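Local coordinates for protein flavin-dependent monooxygenase, oxygenase subunit HsaA (Rhodococcus sp., PDB 2RFQ) that hydroxylates the steroid-derived phenol 3-HSA to the catechol 3,4-DHSA during cholesterol breakdown, using reduced FMN and molecular oxygen, at residues Tyr61-Pro65 with Ala226-Met231; Asn300-Glu304 with Leu318-Ala322. The contacts are given in a common frame with arbitrary orientation. Residues are numbered along the deposited sequence.

Interaction 1 (Tyr61-Pro65 with Ala226-Met231); sequences YQADP and APVYKM
Two non-sheet connections pack side by side here, the loop that leads into helix 65-76 and the one that leads into helix 233-266, in a largely buried contact of 287 Å². Q62 has a left-handed phi/psi of 33/57, A63 and D64 are extended, and P65 opens helix 65-76; the nearest CA atoms, those of Q62 and A226, lie 6.7 Å apart. A226-M231 carries a 3-10 turn over 227-230, defined by Y229 N to A226 O (3.1 Å), K230 N to P227 O (3.0 Å) and M231 N to V228 O (3.2 Å). In the acyl-CoA dehydrogenase-like fold, this pairing joins the N-terminal helical domain to the connection between the beta domain and the C-terminal helices. V228 (chi1 p) points toward 61-65, its CG2 3.5 Å from A63 O and 3.8 Å from P65 CD. Farther along, P65 CG meets CE of selenomethionine M231 (m, m, m) at 4.1 Å. Q62 CB lies 3.4 Å from Y229 OH, a hydroxyl bonded to L53 O, while Q62 NE2 rests 3.6 Å from A226 CB. Direct polar links are replaced by two waters: one donates to Q62 O (2.9 Å) and accepts from V228 N (3.3 Å); the other donates to Q62 OE1 (2.7 Å), which also bonds E56 N, and accepts from A226 N (3.0 Å). D64 OD1 N-caps helix 65-76 through V66 N.

Interaction 2 (Asn300-Glu304 with Leu318-Ala322); sequences NVADE and LRLRA
L318 (chi1 t, chi2 p) lays CD2 3.6 Å from E304 CG and 4.1 Å from D303 CB. The contact belongs to an antiparallel helical hairpin of the acyl-CoA dehydrogenase-like C-terminal domain: segments 300-304 and 318-322, on helices 277-309 and 316-344, cross at -161° with their axes 10.0 Å apart at closest approach. The backbones come closer at N300-A322 (CA-CA 5.5 Å) than at E304-L318 (CA-CA 7.4 Å), the pair nearer the connecting turn. The methyl of A322 is consistent with the closer approach here, its CB 4.0 Å from N300 CB and 3.4 Å from E304 OE2. That carboxylate oxygen bonds T235 OG1 of helix 233-266, tying in a third helix. D303 and R321, both partly exposed, meet through water, while R321 NE forms a salt bridge with E317. Water 3 bridges D303 OD2 (2.9 Å) to R321 NH2 (3.1 Å); water 4 donates to D303 OD2 at 2.6 Å and accepts from R321 NH1 at 2.6 Å.

How the interactions relate
Interaction 1 joins loops distant in sequence, whereas interaction 2 pairs consecutive helices; their centres lie 15 Å apart, yet they share an interface. CE of M231 sits 3.4 Å from E304 OE1 and 3.9 Å from V301 CG1, and P65 CG is 3.7 Å from V301 CG1. V301, which points away from 318-322, thus meets the loops, while E304 contacts both M231 and helix 316-344. Six of seven touching residues are buried in interaction 1, against four of seven in interaction 2, where N300 and D303 also pack on R295 of the second subunit. Water joins backbone atoms and a glutamine amide in the former, but a carboxylate and a guanidinium in the latter.

Interaction 1 (Tyr61-Pro65 with Ala226-Met231)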
loop_
_atom_site.group_PDB
_atom_site.type_symbol
_atom_site.label_atom_id
_atom_site.label_comp_id
_atom_site.label_asym_id
_atom_site.label_seq_id
_atom_site.Cartn_x
_atom_site.Cartn_y
_atom_site.Cartn_z
ATOM N N TYR A 61 24.852 32.561 12.380
ATOM C CA TYR A 61 24.635 31.756 13.580
ATOM C C TYR A 61 25.427 30.457 13.599
ATOM O O TYR A 61 25.531 29.840 14.659
ATOM C CB TYR A 61 23.152 31.382 13.733
ATOM C CG TYR A 61 22.216 32.542 13.998
ATOM C CD1 TYR A 61 21.920 32.942 15.303
ATOM C CD2 TYR A 61 21.582 33.203 12.939
ATOM C CE1 TYR A 61 21.027 34.001 15.549
ATOM C CE2 TYR A 61 20.697 34.255 13.176
ATOM C CZ TYR A 61 20.417 34.647 14.481
ATOM O OH TYR A 61 19.557 35.701 14.719
ATOM N N GLN A 62 25.951 30.033 12.442
ATOM C CA GLN A 62 26.556 28.683 12.308
ATOM C C GLN A 62 25.858 27.645 13.193
ATOM O O GLN A 62 26.468 26.976 14.043
ATOM C CB GLN A 62 28.074 28.702 12.530
ATOM C CG GLN A 62 28.527 29.430 13.783
ATOM C CD GLN A 62 30.025 29.569 13.836
ATOM O OE1 GLN A 62 30.673 29.894 12.827
ATOM N NE2 GLN A 62 30.605 29.319 15.025
ATOM N N ALA A 63 24.551 27.532 12.979
ATOM C CA ALA A 63 23.635 26.925 13.931
ATOM C C ALA A 63 23.688 25.408 13.918
ATOM O O ALA A 63 24.144 24.806 12.942
ATOM C CB ALA A 63 22.205 27.381 13.618
ATOM N N ASP A 64 23.212 24.806 15.004
ATOM C CA ASP A 64 22.751 23.408 15.014
ATOM C C ASP A 64 21.882 23.192 13.758
ATOM O O ASP A 64 20.917 23.918 13.535
ATOM C CB ASP A 64 21.913 23.239 16.296
ATOM C CG ASP A 64 21.413 21.820 16.528
ATOM O OD1 ASP A 64 21.268 21.027 15.573
ATOM O OD2 ASP A 64 21.166 21.523 17.709
ATOM N N PRO A 65 22.239 22.215 12.903
ATOM C CA PRO A 65 21.482 22.030 11.654
ATOM C C PRO A 65 20.024 21.689 11.878
ATOM O O PRO A 65 19.202 21.996 11.008
ATOM C CB PRO A 65 22.245 20.910 10.907
ATOM C CG PRO A 65 23.028 20.214 11.996
ATOM C CD PRO A 65 23.364 21.271 13.025
ATOM N N ALA A 226 33.320 25.665 13.003
ATOM C CA ALA A 226 32.115 25.181 13.690
ATOM C C ALA A 226 31.783 23.744 13.242
ATOM O O ALA A 226 31.979 23.395 12.065
ATOM C CB ALA A 226 30.929 26.094 13.451
ATOM N N PRO A 227 31.310 22.900 14.177
ATOM C CA PRO A 227 31.053 21.492 13.799
ATOM C C PRO A 227 30.012 21.316 12.691
ATOM O O PRO A 227 30.068 20.320 11.963
ATOM C CB PRO A 227 30.599 20.833 15.113
ATOM C CG PRO A 227 30.125 22.017 15.993
ATOM C CD PRO A 227 31.093 23.122 15.629
ATOM N N VAL A 228 29.091 22.263 12.532
ATOM C CA VAL A 228 28.083 22.109 11.476
ATOM C C VAL A 228 28.736 21.990 10.077
ATOM O O VAL A 228 28.189 21.310 9.192
ATOM C CB VAL A 228 27.013 23.241 11.511
ATOM C CG1 VAL A 228 27.617 24.602 11.121
ATOM C CG2 VAL A 228 25.833 22.894 10.597
ATOM N N TYR A 229 29.913 22.605 9.885
ATOM C CA TYR A 229 30.549 22.583 8.548
ATOM C C TYR A 229 31.263 21.260 8.246
ATOM O O TYR A 229 31.750 21.070 7.126
ATOM C CB TYR A 229 31.465 23.808 8.315
ATOM C CG TYR A 229 30.708 25.083 8.527
ATOM C CD1 TYR A 229 29.595 25.390 7.723
ATOM C CD2 TYR A 229 31.033 25.954 9.568
ATOM C CE1 TYR A 229 28.813 26.525 7.949
ATOM C CE2 TYR A 229 30.291 27.099 9.790
ATOM C CZ TYR A 229 29.189 27.390 8.978
ATOM O OH TYR A 229 28.431 28.507 9.199
ATOM N N LYS A 230 31.295 20.345 9.223
ATOM C CA LYS A 230 31.887 19.018 9.013
ATOM C C LYS A 230 30.790 17.987 8.689
ATOM O O LYS A 230 31.076 16.792 8.516
ATOM C CB LYS A 230 32.712 18.602 10.228
ATOM C CG LYS A 230 33.894 19.532 10.407
ATOM C CD LYS A 230 34.756 19.148 11.592
ATOM C CE LYS A 230 36.035 20.000 11.588
ATOM N NZ LYS A 230 35.796 21.422 12.002
HETATM N N MSE A 231 29.539 18.452 8.638
HETATM C CA MSE A 231 28.431 17.557 8.272
HETATM C C MSE A 231 28.579 17.085 6.822
HETATM O O MSE A 231 29.009 17.855 5.983
HETATM C CB MSE A 231 27.080 18.262 8.434
HETATM C CG MSE A 231 26.755 18.592 9.875
HETATM SE SE MSE A 231 25.987 17.034 10.802
HETATM C CE MSE A 231 24.250 16.963 9.852
HETATM O O HOH W 1 27.894 24.506 14.612
HETATM O O HOH W 2 32.940 28.546 12.125
#

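Interaction 2 (Asn300-Glu304 with Leu318-Ala322)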
loop_
_atom_site.group_PDB
_atom_site.type_symbol
_atom_site.label_atom_id
_atom_site.label_comp_id
_atom_site.label_asym_id
_atom_site.label_seq_id
_atom_site.Cartn_x
_atom_site.Cartn_y
_atom_site.Cartn_z
ATOM N N ASN A 300 18.270 11.735 12.361
ATOM C CA ASN A 300 19.547 11.380 11.765
ATOM C C ASN A 300 20.488 12.590 11.723
ATOM O O ASN A 300 21.674 12.459 11.979
ATOM C CB ASN A 300 19.338 10.792 10.365
ATOM C CG ASN A 300 18.669 9.440 10.391
ATOM O OD1 ASN A 300 17.793 9.150 9.535
ATOM N ND2 ASN A 300 19.077 8.582 11.320
ATOM N N VAL A 301 19.938 13.767 11.402
ATOM C CA VAL A 301 20.748 14.992 11.428
ATOM C C VAL A 301 21.293 15.231 12.848
ATOM O O VAL A 301 22.485 15.492 13.033
ATOM C CB VAL A 301 19.947 16.212 10.920
ATOM C CG1 VAL A 301 20.677 17.491 11.276
ATOM C CG2 VAL A 301 19.793 16.121 9.389
ATOM N N ALA A 302 20.412 15.123 13.839
ATOM C CA ALA A 302 20.840 15.322 15.244
ATOM C C ALA A 302 21.967 14.342 15.669
ATOM O O ALA A 302 22.936 14.727 16.357
ATOM C CB ALA A 302 19.623 15.210 16.181
ATOM N N ASP A 303 21.836 13.085 15.266
ATOM C CA ASP A 303 22.829 12.065 15.604
ATOM C C ASP A 303 24.163 12.362 14.950
ATOM O O ASP A 303 25.220 12.278 15.597
ATOM C CB ASP A 303 22.318 10.681 15.205
ATOM C CG ASP A 303 21.194 10.181 16.113
ATOM O OD1 ASP A 303 20.814 10.874 17.081
ATOM O OD2 ASP A 303 20.729 9.057 15.871
ATOM N N GLU A 304 24.144 12.737 13.668
ATOM C CA GLU A 304 25.403 13.101 13.008
ATOM C C GLU A 304 26.055 14.278 13.737
ATOM O O GLU A 304 27.255 14.260 14.036
ATOM C CB GLU A 304 25.184 13.452 11.534
ATOM C CG GLU A 304 24.583 12.305 10.686
ATOM C CD GLU A 304 24.482 12.636 9.221
ATOM O OE1 GLU A 304 24.754 13.792 8.835
ATOM O OE2 GLU A 304 24.110 11.722 8.438
ATOM N N LEU A 318 25.759 5.453 9.497
ATOM C CA LEU A 318 24.795 6.507 9.805
ATOM C C LEU A 318 24.446 7.349 8.571
ATOM O O LEU A 318 23.278 7.694 8.359
ATOM C CB LEU A 318 25.327 7.378 10.949
ATOM C CG LEU A 318 24.493 8.590 11.367
ATOM C CD1 LEU A 318 23.033 8.256 11.649
ATOM C CD2 LEU A 318 25.153 9.271 12.593
ATOM N N ARG A 319 25.455 7.663 7.761
ATOM C CA ARG A 319 25.209 8.393 6.514
ATOM C C ARG A 319 24.259 7.590 5.620
ATOM O O ARG A 319 23.392 8.167 4.961
ATOM C CB ARG A 319 26.529 8.685 5.795
ATOM C CG ARG A 319 27.278 9.849 6.465
ATOM C CD ARG A 319 28.733 9.878 6.061
ATOM N NE ARG A 319 28.900 10.069 4.631
ATOM C CZ ARG A 319 30.060 9.952 3.983
ATOM N NH1 ARG A 319 31.183 9.645 4.650
ATOM N NH2 ARG A 319 30.114 10.142 2.659
ATOM N N LEU A 320 24.411 6.259 5.626
ATOM C CA LEU A 320 23.505 5.401 4.844
ATOM C C LEU A 320 22.084 5.417 5.403
ATOM O O LEU A 320 21.095 5.530 4.639
ATOM C CB LEU A 320 24.024 3.949 4.797
ATOM C CG LEU A 320 25.283 3.756 3.952
ATOM C CD1 LEU A 320 25.918 2.381 4.248
ATOM C CD2 LEU A 320 24.982 3.890 2.464
ATOM N N ARG A 321 21.967 5.317 6.736
ATOM C CA ARG A 321 20.637 5.413 7.369
ATOM C C ARG A 321 19.971 6.765 7.083
ATOM O O ARG A 321 18.754 6.835 6.860
ATOM C CB ARG A 321 20.690 5.179 8.889
ATOM C CG ARG A 321 20.828 3.707 9.221
ATOM C CD ARG A 321 20.611 3.450 10.700
ATOM N NE ARG A 321 21.777 3.853 11.466
ATOM C CZ ARG A 321 21.821 4.817 12.370
ATOM N NH1 ARG A 321 20.731 5.530 12.666
ATOM N NH2 ARG A 321 22.973 5.050 13.001
ATOM N N ALA A 322 20.771 7.828 7.095
ATOM C CA ALA A 322 20.273 9.169 6.833
ATOM C C ALA A 322 19.635 9.231 5.458
ATOM O O ALA A 322 18.511 9.680 5.311
ATOM C CB ALA A 322 21.397 10.210 6.983
HETATM O O HOH W 3 22.698 6.912 15.471
HETATM O O HOH W 4 19.878 7.746 13.776
#